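Deoxyribose-phosphate aldolase (Toxoplasma gondii, PDB 4EIV) is an aldolase-family protein that folds as an eight-stranded parallel alpha/beta (TIM) barrel ringed by helices. Local coordinates at residues Phe29-Ala33 against Phe267-Phe273; Ala191-Thr195 against Ile236-Asp240. All blocks are in the same frame, centred on the assembly; numbering follows the deposited sequence. Where two conformers were deposited one is given.

Contact 1: Phe29-Ala33 against Phe267-Phe273; sequences FFEVA and FRVGGGF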
ATOM      1  N   PHE A  29       2.224   5.892   7.415  0.50 23.79           N
ATOM      2  CA  PHE A  29       0.926   6.502   7.735  0.50 23.46           C
ATOM      3  C   PHE A  29       0.983   7.508   8.880  0.50 23.89           C
ATOM      4  O   PHE A  29      -0.014   8.187   9.156  0.50 23.97           O
ATOM      5  CB  PHE A  29      -0.072   5.440   8.224  0.50 23.37           C
ATOM      6  CG  PHE A  29      -0.297   4.305   7.277  0.50 21.29           C
ATOM      7  CD1 PHE A  29      -0.377   4.515   5.909  0.50 20.45           C
ATOM      8  CD2 PHE A  29      -0.500   3.016   7.777  0.50 22.38           C
ATOM      9  CE1 PHE A  29      -0.611   3.452   5.047  0.50 22.12           C
ATOM     10  CE2 PHE A  29      -0.749   1.952   6.908  0.50 22.53           C
ATOM     11  CZ  PHE A  29      -0.812   2.184   5.542  0.50 23.14           C
ATOM     12  N   PHE A  30       2.130   7.614   9.539  1.00 24.38           N
ATOM     13  CA  PHE A  30       2.173   8.291  10.830  1.00 23.95           C
ATOM     14  C   PHE A  30       2.262   9.787  10.815  1.00 24.51           C
ATOM     15  O   PHE A  30       3.009  10.376  10.032  1.00 24.90           O
ATOM     16  CB  PHE A  30       3.336   7.702  11.680  1.00 24.37           C
ATOM     17  CG  PHE A  30       3.110   7.724  13.175  1.00 24.89           C
ATOM     18  CD1 PHE A  30       2.342   6.745  13.771  1.00 26.69           C
ATOM     19  CD2 PHE A  30       3.656   8.700  13.982  1.00 25.37           C
ATOM     20  CE1 PHE A  30       2.139   6.742  15.115  1.00 26.75           C
ATOM     21  CE2 PHE A  30       3.442   8.695  15.354  1.00 26.21           C
ATOM     22  CZ  PHE A  30       2.672   7.722  15.904  1.00 26.80           C
ATOM     23  N   GLU A  31       1.488  10.387  11.722  1.00 23.69           N
ATOM     24  CA  GLU A  31       1.520  11.826  11.975  1.00 24.99           C
ATOM     25  C   GLU A  31       1.704  11.982  13.484  1.00 25.51           C
ATOM     26  O   GLU A  31       0.811  11.673  14.263  1.00 25.84           O
ATOM     27  CB  GLU A  31       0.237  12.487  11.468  1.00 25.23           C
ATOM     28  CG  GLU A  31       0.123  12.472   9.954  1.00 26.77           C
ATOM     29  CD  GLU A  31      -1.165  13.014   9.416  1.00 28.66           C
ATOM     30  OE1 GLU A  31      -2.181  12.973  10.116  1.00 29.20           O
ATOM     31  OE2 GLU A  31      -1.165  13.494   8.261  1.00 29.09           O
ATOM     32  N   VAL A  32       2.878  12.455  13.886  1.00 24.84           N
ATOM     33  CA  VAL A  32       3.202  12.561  15.301  1.00 25.23           C
ATOM     34  C   VAL A  32       2.688  13.876  15.893  1.00 25.60           C
ATOM     35  O   VAL A  32       2.761  14.914  15.253  1.00 26.42           O
ATOM     36  CB  VAL A  32       4.734  12.411  15.526  1.00 26.05           C
ATOM     37  CG1 VAL A  32       5.529  13.571  14.921  1.00 26.95           C
ATOM     38  CG2 VAL A  32       5.060  12.192  17.009  1.00 27.41           C
ATOM     39  N   ALA A  33       2.161  13.798  17.106  1.00 25.95           N
ATOM     40  CA  ALA A  33       1.630  14.947  17.807  1.00 26.87           C
ATOM     41  C   ALA A  33       2.679  15.689  18.633  1.00 28.04           C
ATOM     42  O   ALA A  33       3.469  15.075  19.337  1.00 29.98           O
ATOM     43  CB  ALA A  33       0.493  14.495  18.734  1.00 28.24           C
ATOM     44  N   PHE A 267      -5.466   7.474   4.447  1.00 25.90           N
ATOM     45  CA  PHE A 267      -5.329   6.860   5.753  1.00 24.69           C
ATOM     46  C   PHE A 267      -4.157   7.447   6.483  1.00 24.43           C
ATOM     47  O   PHE A 267      -3.088   7.614   5.897  1.00 25.38           O
ATOM     48  CB  PHE A 267      -5.141   5.365   5.597  1.00 23.93           C
ATOM     49  CG  PHE A 267      -5.072   4.659   6.892  1.00 24.23           C
ATOM     50  CD1 PHE A 267      -6.149   4.694   7.763  1.00 24.86           C
ATOM     51  CD2 PHE A 267      -3.947   3.948   7.253  1.00 24.83           C
ATOM     52  CE1 PHE A 267      -6.084   4.038   8.980  1.00 25.38           C
ATOM     53  CE2 PHE A 267      -3.875   3.288   8.469  1.00 25.58           C
ATOM     54  CZ  PHE A 267      -4.964   3.338   9.335  1.00 25.80           C
ATOM     55  N   ARG A 268      -4.362   7.763   7.769  1.00 23.53           N
ATOM     56  CA  ARG A 268      -3.296   8.270   8.607  1.00 23.18           C
ATOM     57  C   ARG A 268      -3.488   7.686  10.003  1.00 22.63           C
ATOM     58  O   ARG A 268      -4.624   7.375  10.417  1.00 22.86           O
ATOM     59  CB  ARG A 268      -3.281   9.804   8.720  1.00 23.42           C
ATOM     60  CG  ARG A 268      -3.231  10.561   7.441  1.00 24.39           C
ATOM     61  CD  ARG A 268      -1.867  10.486   6.725  1.00 25.15           C
ATOM     62  NE  ARG A 268      -2.098  10.845   5.343  1.00 26.70           N
ATOM     63  CZ  ARG A 268      -2.291  12.076   4.889  1.00 26.06           C
ATOM     64  NH1 ARG A 268      -2.178  13.129   5.681  1.00 27.69           N
ATOM     65  NH2 ARG A 268      -2.586  12.260   3.619  1.00 28.07           N
ATOM     66  N   VAL A 269      -2.389   7.565  10.727  1.00 23.39           N
ATOM     67  CA  VAL A 269      -2.404   7.186  12.109  1.00 23.23           C
ATOM     68  C   VAL A 269      -1.759   8.328  12.873  1.00 22.83           C
ATOM     69  O   VAL A 269      -0.615   8.711  12.599  1.00 24.77           O
ATOM     70  CB  VAL A 269      -1.654   5.886  12.363  1.00 23.29           C
ATOM     71  CG1 VAL A 269      -1.522   5.598  13.844  1.00 25.28           C
ATOM     72  CG2 VAL A 269      -2.363   4.752  11.656  1.00 24.73           C
ATOM     73  N   GLY A 270      -2.498   8.909  13.809  1.00 23.70           N
ATOM     74  CA  GLY A 270      -1.958   9.948  14.689  1.00 23.28           C
ATOM     75  C   GLY A 270      -1.572   9.345  16.022  1.00 23.25           C
ATOM     76  O   GLY A 270      -2.337   8.614  16.617  1.00 24.63           O
ATOM     77  N   GLY A 271      -0.372   9.654  16.485  1.00 24.20           N
ATOM     78  CA  GLY A 271       0.055   9.138  17.762  1.00 24.40           C
ATOM     79  C   GLY A 271       1.159   9.959  18.384  1.00 26.04           C
ATOM     80  O   GLY A 271       1.588  10.957  17.815  1.00 26.06           O
ATOM     81  N   GLY A 272       1.602   9.522  19.552  1.00 27.32           N
ATOM     82  CA  GLY A 272       2.608  10.243  20.306  1.00 28.40           C
ATOM     83  C   GLY A 272       4.039   9.938  19.941  1.00 28.72           C
ATOM     84  O   GLY A 272       4.335   9.019  19.169  1.00 28.33           O
ATOM     85  N   PHE A 273       4.919  10.717  20.541  1.00 29.35           N
ATOM     86  CA  PHE A 273       6.352  10.614  20.337  1.00 30.18           C
ATOM     87  C   PHE A 273       6.901   9.262  20.759  1.00 29.92           C
ATOM     88  O   PHE A 273       7.734   8.697  20.056  1.00 30.16           O
ATOM     89  CB  PHE A 273       7.017  11.784  21.088  1.00 31.38           C
ATOM     90  CG  PHE A 273       8.490  11.962  20.832  1.00 33.84           C
ATOM     91  CD1 PHE A 273       9.068  11.674  19.600  1.00 34.51           C
ATOM     92  CD2 PHE A 273       9.277  12.558  21.805  1.00 36.59           C
ATOM     93  CE1 PHE A 273      10.423  11.886  19.386  1.00 36.06           C
ATOM     94  CE2 PHE A 273      10.623  12.778  21.591  1.00 38.51           C
ATOM     95  CZ  PHE A 273      11.194  12.441  20.370  1.00 38.92           C
TER
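Glu-31 and Arg-268 meet in a buried salt bridge across two neighbouring parallel strands. Arg-268 NH1 gives its hydrogen to Glu-31 OE2 at 2.8 Å. The carboxylate oxygen lies close to the guanidinium plane, while the two planes stand 79° apart. Arg-268 bends at chi2 (-72°), and its CD also packs against the carboxylate. Neither charge depends on this pair alone. Glu-31 OE1 is bridged by Lys-235 and OE2 also by Lys-154; Arg-268 NH1 has a second bridge to Glu-116, and its NE bonds to the carbonyl of Arg-264.

The backbones are joined by four N-H to O bonds. Val-269 N reaches Phe-29 O at 2.9 Å. Glu-31 N then bonds to Val-269 O, and Gly-271 N to Glu-31 O at 3.2 Å. Ala-33 N closes the series on Gly-271 O at 3.0 Å. CA-H groups of Arg-268, Phe-30, Gly-270 and Val-32 approach the same oxygens.

On the other side of the sheet from Glu-31 the side chains are apolar. Phe-30 CD1 packs on Val-269 CG1 at 4.0 Å, and Phe-30 CZ comes within 3.5 Å of Gly-271 CA. The carbonyl oxygen of Val-269 lies over one face of the Phe-30 ring. Leu-275, Leu-276 and Leu-279 of helix 273-284 also touch this ring. Near the start of the strands, Phe-267 turns the CD2-CE2 edge of its ring to the face of Phe-29. In the conformer given for Phe-29 this is a T-shaped stack with centroids 4.8 Å apart. Leu-250 of helix 243-257 touches both rings.

This pairing of the first and last strands closes the barrel. Its chemistry is divided: one face packs on helices, while on the other two lysines and Arg-268 share the Glu-31 carboxylate, so it is held from several sides.

Contact 2: Ala191-Thr195 against Ile236-Asp240; sequences ATHAT and IEVGD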
ATOM      1  N   ALA A 191      -8.720  12.728  26.774  1.00 36.80           N
ATOM      2  CA  ALA A 191      -8.555  11.581  27.670  1.00 36.79           C
ATOM      3  C   ALA A 191      -8.845  10.237  26.984  1.00 35.96           C
ATOM      4  O   ALA A 191      -8.385   9.193  27.427  1.00 38.11           O
ATOM      5  CB  ALA A 191      -9.455  11.739  28.903  1.00 38.86           C
ATOM      6  N   THR A 192      -9.627  10.257  25.917  1.00 32.62           N
ATOM      7  CA  THR A 192      -9.918   9.040  25.162  1.00 31.90           C
ATOM      8  C   THR A 192      -9.575   9.289  23.684  1.00 28.97           C
ATOM      9  O   THR A 192      -9.473  10.422  23.192  1.00 29.86           O
ATOM     10  CB  THR A 192     -11.367   8.557  25.352  1.00 32.68           C
ATOM     11  OG1 THR A 192     -12.262   9.516  24.797  1.00 36.16           O
ATOM     12  CG2 THR A 192     -11.684   8.334  26.847  1.00 36.29           C
ATOM     13  N   HIS A 193      -9.404   8.195  22.968  1.00 26.55           N
ATOM     14  CA  HIS A 193      -8.897   8.212  21.608  1.00 25.82           C
ATOM     15  C   HIS A 193      -9.666   7.209  20.781  1.00 24.94           C
ATOM     16  O   HIS A 193     -10.743   6.758  21.177  1.00 27.11           O
ATOM     17  CB  HIS A 193      -7.404   7.882  21.665  1.00 26.49           C
ATOM     18  CG  HIS A 193      -6.652   8.790  22.583  1.00 28.07           C
ATOM     19  ND1 HIS A 193      -6.236  10.043  22.195  1.00 28.78           N
ATOM     20  CD2 HIS A 193      -6.296   8.656  23.882  1.00 29.24           C
ATOM     21  CE1 HIS A 193      -5.635  10.637  23.211  1.00 28.99           C
ATOM     22  NE2 HIS A 193      -5.658   9.819  24.250  1.00 30.06           N
ATOM     23  N   ALA A 194      -9.130   6.828  19.632  1.00 23.85           N
ATOM     24  CA  ALA A 194      -9.825   5.893  18.778  1.00 24.33           C
ATOM     25  C   ALA A 194     -10.077   4.580  19.472  1.00 24.67           C
ATOM     26  O   ALA A 194      -9.240   4.080  20.227  1.00 26.51           O
ATOM     27  CB  ALA A 194      -9.024   5.620  17.495  1.00 24.46           C
ATOM     28  N   THR A 195     -11.242   4.007  19.183  1.00 24.68           N
ATOM     29  CA  THR A 195     -11.537   2.632  19.602  1.00 25.68           C
ATOM     30  C   THR A 195     -12.078   1.890  18.384  1.00 25.27           C
ATOM     31  O   THR A 195     -12.457   2.501  17.378  1.00 24.34           O
ATOM     32  CB  THR A 195     -12.592   2.545  20.690  1.00 27.73           C
ATOM     33  OG1 THR A 195     -13.793   3.147  20.216  1.00 28.52           O
ATOM     34  CG2 THR A 195     -12.131   3.210  22.005  1.00 29.58           C
ATOM     35  N   ILE A 236      -6.938   7.651  12.231  1.00 21.95           N
ATOM     36  CA  ILE A 236      -7.135   6.970  13.496  1.00 22.33           C
ATOM     37  C   ILE A 236      -6.089   7.528  14.451  1.00 21.85           C
ATOM     38  O   ILE A 236      -4.885   7.326  14.262  1.00 23.42           O
ATOM     39  CB  ILE A 236      -7.015   5.453  13.331  1.00 21.90           C
ATOM     40  CG1 ILE A 236      -8.047   4.929  12.319  1.00 22.76           C
ATOM     41  CG2 ILE A 236      -7.205   4.755  14.650  1.00 23.63           C
ATOM     42  CD1 ILE A 236      -8.030   3.436  12.065  1.00 24.12           C
ATOM     43  N   GLU A 237      -6.561   8.330  15.403  1.00 22.93           N
ATOM     44  CA  GLU A 237      -5.697   8.961  16.417  1.00 23.09           C
ATOM     45  C   GLU A 237      -5.730   8.071  17.652  1.00 23.49           C
ATOM     46  O   GLU A 237      -6.797   7.835  18.223  1.00 24.05           O
ATOM     47  CB  GLU A 237      -6.157  10.392  16.696  1.00 23.55           C
ATOM     48  CG  GLU A 237      -5.228  11.224  17.591  1.00 23.62           C
ATOM     49  CD  GLU A 237      -5.311  10.874  19.056  1.00 25.81           C
ATOM     50  OE1 GLU A 237      -4.230  10.732  19.650  1.00 27.06           O
ATOM     51  OE2 GLU A 237      -6.445  10.748  19.595  1.00 26.12           O
ATOM     52  N   VAL A 238      -4.573   7.515  18.012  1.00 24.67           N
ATOM     53  CA  VAL A 238      -4.485   6.455  19.007  1.00 25.67           C
ATOM     54  C   VAL A 238      -3.914   6.861  20.331  1.00 27.28           C
ATOM     55  O   VAL A 238      -3.699   6.009  21.198  1.00 29.96           O
ATOM     56  CB  VAL A 238      -3.696   5.239  18.452  1.00 24.16           C
ATOM     57  CG1 VAL A 238      -4.343   4.730  17.156  1.00 25.96           C
ATOM     58  CG2 VAL A 238      -2.240   5.575  18.225  1.00 25.45           C
ATOM     59  N   GLY A 239      -3.648   8.134  20.523  1.00 29.52           N
ATOM     60  CA  GLY A 239      -3.158   8.573  21.810  1.00 31.93           C
ATOM     61  C   GLY A 239      -1.759   8.067  22.063  1.00 33.59           C
ATOM     62  O   GLY A 239      -0.882   8.178  21.193  1.00 34.63           O
ATOM     63  N   ASP A 240      -1.576   7.454  23.240  1.00 35.68           N
ATOM     64  CA  ASP A 240      -0.270   6.972  23.676  1.00 36.89           C
ATOM     65  C   ASP A 240      -0.156   5.452  23.764  1.00 35.95           C
ATOM     66  O   ASP A 240       0.698   4.919  24.483  1.00 37.67           O
ATOM     67  CB  ASP A 240       0.104   7.658  24.998  1.00 39.07           C
ATOM     68  CG  ASP A 240       0.298   9.162  24.823  1.00 43.49           C
ATOM     69  OD1 ASP A 240      -0.478   9.937  25.438  1.00 48.38           O
ATOM     70  OD2 ASP A 240       1.184   9.553  24.013  1.00 48.77           O
TER
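His-193 and Glu-237 form a histidine-carboxylate hydrogen bond. His-193 ND1 donates to Glu-237 OE2 at 2.7 Å, with an N-H...O angle of 166°. The acceptor uses its syn lone pair and lies in the ring plane. Ring and carboxylate are turned 64° from each other. Gly-239 CA sits over the centre of one face of the imidazole, 3.4 Å from the centroid of the His-193 ring, in a CH-pi contact.

One residue further on, the backbone joins in. Ala-194 N donates to Glu-237 O at 2.9 Å. Glu-237 is therefore gripped through both its side chain and its carbonyl. The methyl carbon CB of Ala-194 presses on Ile-236 CG2 at 3.5 Å, a tight carbon contact.

The next shell fixes the carboxylate. Glu-237 CG is anti to the backbone N (chi1 -172°), and the chain then bends at chi2, turning the carboxylate back toward His-193 and Gly-239. Gly-239 N bonds to Glu-237 OE1 at 2.8 Å, from above the carboxylate plane. Ser-186 OG bonds to OE2, and Thr-185 OG1 to the backbone N of Glu-237. Gly-239 has a positive phi and, with no side chain, its CA can come close over the ring.

Further out, Ile-236 and Val-238 pack on Phe-249 of helix 243-257.

The contact ties the loop before helix 196-210, whose start is capped by Thr-195, to the C-terminal end of strand 233-237. Several donors hold the Glu-237 carboxylate. Its bond to ND1, with Gly-239 CA over the ring face, in turn limits how the imidazole can rotate.

Contact 1 and contact 2 meet on adjacent barrel strands, 267-271 and 233-237, with centres about 11 Å apart. Gly-270 N and O probably hydrogen-bond to Ile-236 O and Val-238 N, each at 2.9 Å, and Phe-267 packs on Ile-236. Contact 1 is the deeper, its centre about 7 Å from the chain centre against 11 Å for contact 2. It joins strand to strand through regular backbone bonds and has a cluster of charges of its own. Contact 2 joins a loop to a strand end; its touching residues are buried or partly exposed, and one backbone bond and one imidazole-carboxylate bond cross it.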